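Long-range contact in probable cobalt-precorrin-6B C(15)-methyltransferase (decarboxylating) (Methanothermobacter thermautotrophicus, PDB 1L3C), which probably methylates C-15 of cobalt-precorrin-6B with S-adenosyl-L-methionine and then decarboxylates C-12, giving cobalt-precorrin-7 on the anaerobic route to adenosylcobalamin: residues A[161-166]-A[174-179]. Residues are numbered along the deposited sequence; the frame is centred on the assembly and turned at random.
Sequences IARGRA and VSRNPV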
loop_
_atom_site.group_PDB
_atom_site.type_symbol
_atom_site.label_atom_id
_atom_site.label_comp_id
_atom_site.label_asym_id
_atom_site.label_seq_id
_atom_site.Cartn_x
_atom_site.Cartn_y
_atom_site.Cartn_z
ATOM N N ILE A 161 3.806 -2.054 -4.438
ATOM C CA ILE A 161 3.858 -1.531 -5.793
ATOM C C ILE A 161 2.633 -1.909 -6.611
ATOM O O ILE A 161 2.132 -3.029 -6.509
ATOM C CB ILE A 161 5.075 -2.103 -6.531
ATOM C CG1 ILE A 161 6.327 -1.920 -5.681
ATOM C CG2 ILE A 161 5.226 -1.450 -7.881
ATOM C CD1 ILE A 161 7.341 -3.022 -5.900
ATOM N N ALA A 162 2.150 -0.964 -7.408
ATOM C CA ALA A 162 1.028 -1.211 -8.284
ATOM C C ALA A 162 1.471 -0.621 -9.624
ATOM O O ALA A 162 2.079 0.454 -9.670
ATOM C CB ALA A 162 -0.222 -0.524 -7.787
ATOM N N ARG A 163 1.236 -1.374 -10.695
ATOM C CA ARG A 163 1.599 -0.971 -12.044
ATOM C C ARG A 163 0.303 -0.902 -12.830
ATOM O O ARG A 163 -0.619 -1.651 -12.569
ATOM C CB ARG A 163 2.540 -2.005 -12.692
ATOM C CG ARG A 163 3.867 -2.240 -11.970
ATOM C CD ARG A 163 4.678 -3.278 -12.700
ATOM N NE ARG A 163 5.873 -3.671 -11.962
ATOM C CZ ARG A 163 6.407 -4.894 -11.986
ATOM N NH1 ARG A 163 5.865 -5.871 -12.712
ATOM N NH2 ARG A 163 7.499 -5.143 -11.280
ATOM N N GLY A 164 0.204 0.022 -13.765
ATOM C CA GLY A 164 -1.008 0.105 -14.546
ATOM C C GLY A 164 -0.997 -0.895 -15.695
ATOM O O GLY A 164 0.051 -1.152 -16.276
ATOM N N ARG A 165 -2.132 -1.528 -15.964
ATOM C CA ARG A 165 -2.245 -2.467 -17.076
ATOM C C ARG A 165 -3.252 -1.831 -18.028
ATOM O O ARG A 165 -4.362 -1.480 -17.644
ATOM C CB ARG A 165 -2.749 -3.841 -16.645
ATOM C CG ARG A 165 -2.924 -4.787 -17.830
ATOM C CD ARG A 165 -3.579 -6.075 -17.445
ATOM N NE ARG A 165 -2.745 -6.893 -16.576
ATOM C CZ ARG A 165 -3.212 -7.733 -15.649
ATOM N NH1 ARG A 165 -4.517 -7.878 -15.442
ATOM N NH2 ARG A 165 -2.367 -8.494 -14.976
ATOM N N ALA A 166 -2.813 -1.575 -19.251
ATOM C CA ALA A 166 -3.673 -0.981 -20.262
ATOM C C ALA A 166 -4.736 -1.969 -20.732
ATOM O O ALA A 166 -4.429 -3.043 -21.243
ATOM C CB ALA A 166 -2.838 -0.526 -21.420
ATOM N N VAL A 174 -2.609 -2.900 -11.015
ATOM C CA VAL A 174 -2.377 -4.278 -10.587
ATOM C C VAL A 174 -1.273 -4.321 -9.548
ATOM O O VAL A 174 -0.181 -3.827 -9.785
ATOM C CB VAL A 174 -2.015 -5.179 -11.787
ATOM C CG1 VAL A 174 -1.733 -6.618 -11.314
ATOM C CG2 VAL A 174 -3.163 -5.158 -12.791
ATOM N N SER A 175 -1.575 -4.932 -8.408
ATOM C CA SER A 175 -0.652 -5.052 -7.307
ATOM C C SER A 175 0.339 -6.173 -7.365
ATOM O O SER A 175 0.098 -7.207 -7.969
ATOM C CB SER A 175 -1.428 -5.176 -6.011
ATOM O OG SER A 175 -1.946 -3.911 -5.656
ATOM N N ARG A 176 1.456 -5.935 -6.708
ATOM C CA ARG A 176 2.535 -6.886 -6.551
ATOM C C ARG A 176 2.463 -7.242 -5.067
ATOM O O ARG A 176 2.009 -6.417 -4.269
ATOM C CB ARG A 176 3.859 -6.180 -6.835
ATOM C CG ARG A 176 4.039 -5.827 -8.273
ATOM C CD ARG A 176 4.135 -7.107 -9.018
ATOM N NE ARG A 176 3.871 -6.923 -10.427
ATOM C CZ ARG A 176 3.796 -7.913 -11.302
ATOM N NH1 ARG A 176 3.965 -9.169 -10.908
ATOM N NH2 ARG A 176 3.544 -7.635 -12.573
ATOM N N ASN A 177 2.857 -8.448 -4.681
ATOM C CA ASN A 177 2.823 -8.783 -3.258
ATOM C C ASN A 177 3.826 -7.907 -2.535
ATOM O O ASN A 177 4.860 -7.566 -3.103
ATOM C CB ASN A 177 3.151 -10.243 -3.035
ATOM C CG ASN A 177 2.095 -11.150 -3.589
ATOM O OD1 ASN A 177 0.956 -10.732 -3.826
ATOM N ND2 ASN A 177 2.457 -12.399 -3.813
ATOM N N PRO A 178 3.516 -7.494 -1.301
ATOM C CA PRO A 178 4.432 -6.648 -0.531
ATOM C C PRO A 178 5.803 -7.327 -0.353
ATOM O O PRO A 178 5.882 -8.543 -0.167
ATOM C CB PRO A 178 3.731 -6.535 0.826
ATOM C CG PRO A 178 2.314 -6.903 0.547
ATOM C CD PRO A 178 2.384 -7.946 -0.478
ATOM N N VAL A 179 6.878 -6.557 -0.445
ATOM C CA VAL A 179 8.226 -7.090 -0.222
ATOM C C VAL A 179 8.915 -6.165 0.794
ATOM O O VAL A 179 8.809 -4.941 0.703
ATOM C CB VAL A 179 9.067 -7.104 -1.508
ATOM C CG1 VAL A 179 10.410 -7.753 -1.246
ATOM C CG2 VAL A 179 8.352 -7.865 -2.595
HETATM O O HOH W 1 4.762 -4.502 -3.628
#
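R163 and V174 form an antiparallel hydrogen-bonded pair, with V174 N to R163 O at 2.8 Å and R163 N to V174 O at 3.0 Å, A162 and S175 follow as a non-hydrogen-bonded pair, and one residue further R176 N donates to I161 O at 3.0 Å.

The side chains of R163 and V174 lie on one face of the sheet. R163 runs extended from CG to NE. R176 folds back at chi2 (-66°). Its CB and CG lie next to I161 O, and its guanidinium reaches that of R163. The two planes are 44° apart. R176 NE sits above one face of the R163 group, toward its rim. R163 NH1 and R176 NH2 are modelled 2.9 Å apart; both are donors, so no hydrogen bond joins them, and so close an approach is doubtful in detail. R163 NH2 forms salt bridges with E20 and D4, which probably offset the like charges.

The two segments belong to the C-terminal beta hairpin of strands 154-166 and 171-184. Within this chain the hairpin forms one edge of the mixed sheet. The strand order, 3-2-1-4-5-7-6, is that of the Rossmann-like methyltransferase fold. I161 to R163 also pair antiparallel with a strand of a third subunit, so the sheet continues across the tetramer interface. S175 N is hydrogen-bonded to N177 OD1 of a second subunit.

Near N177 a water links the two segments. It accepts from I161 N at 2.8 Å and probably donates to N177 O, though other acceptors compete for its protons. Toward the hairpin turn, R165 bends at chi3 (-67°) and lays its guanidinium against V174. CG2 of V174 lies over the centre of one face, 3.8 Å from R165 CZ.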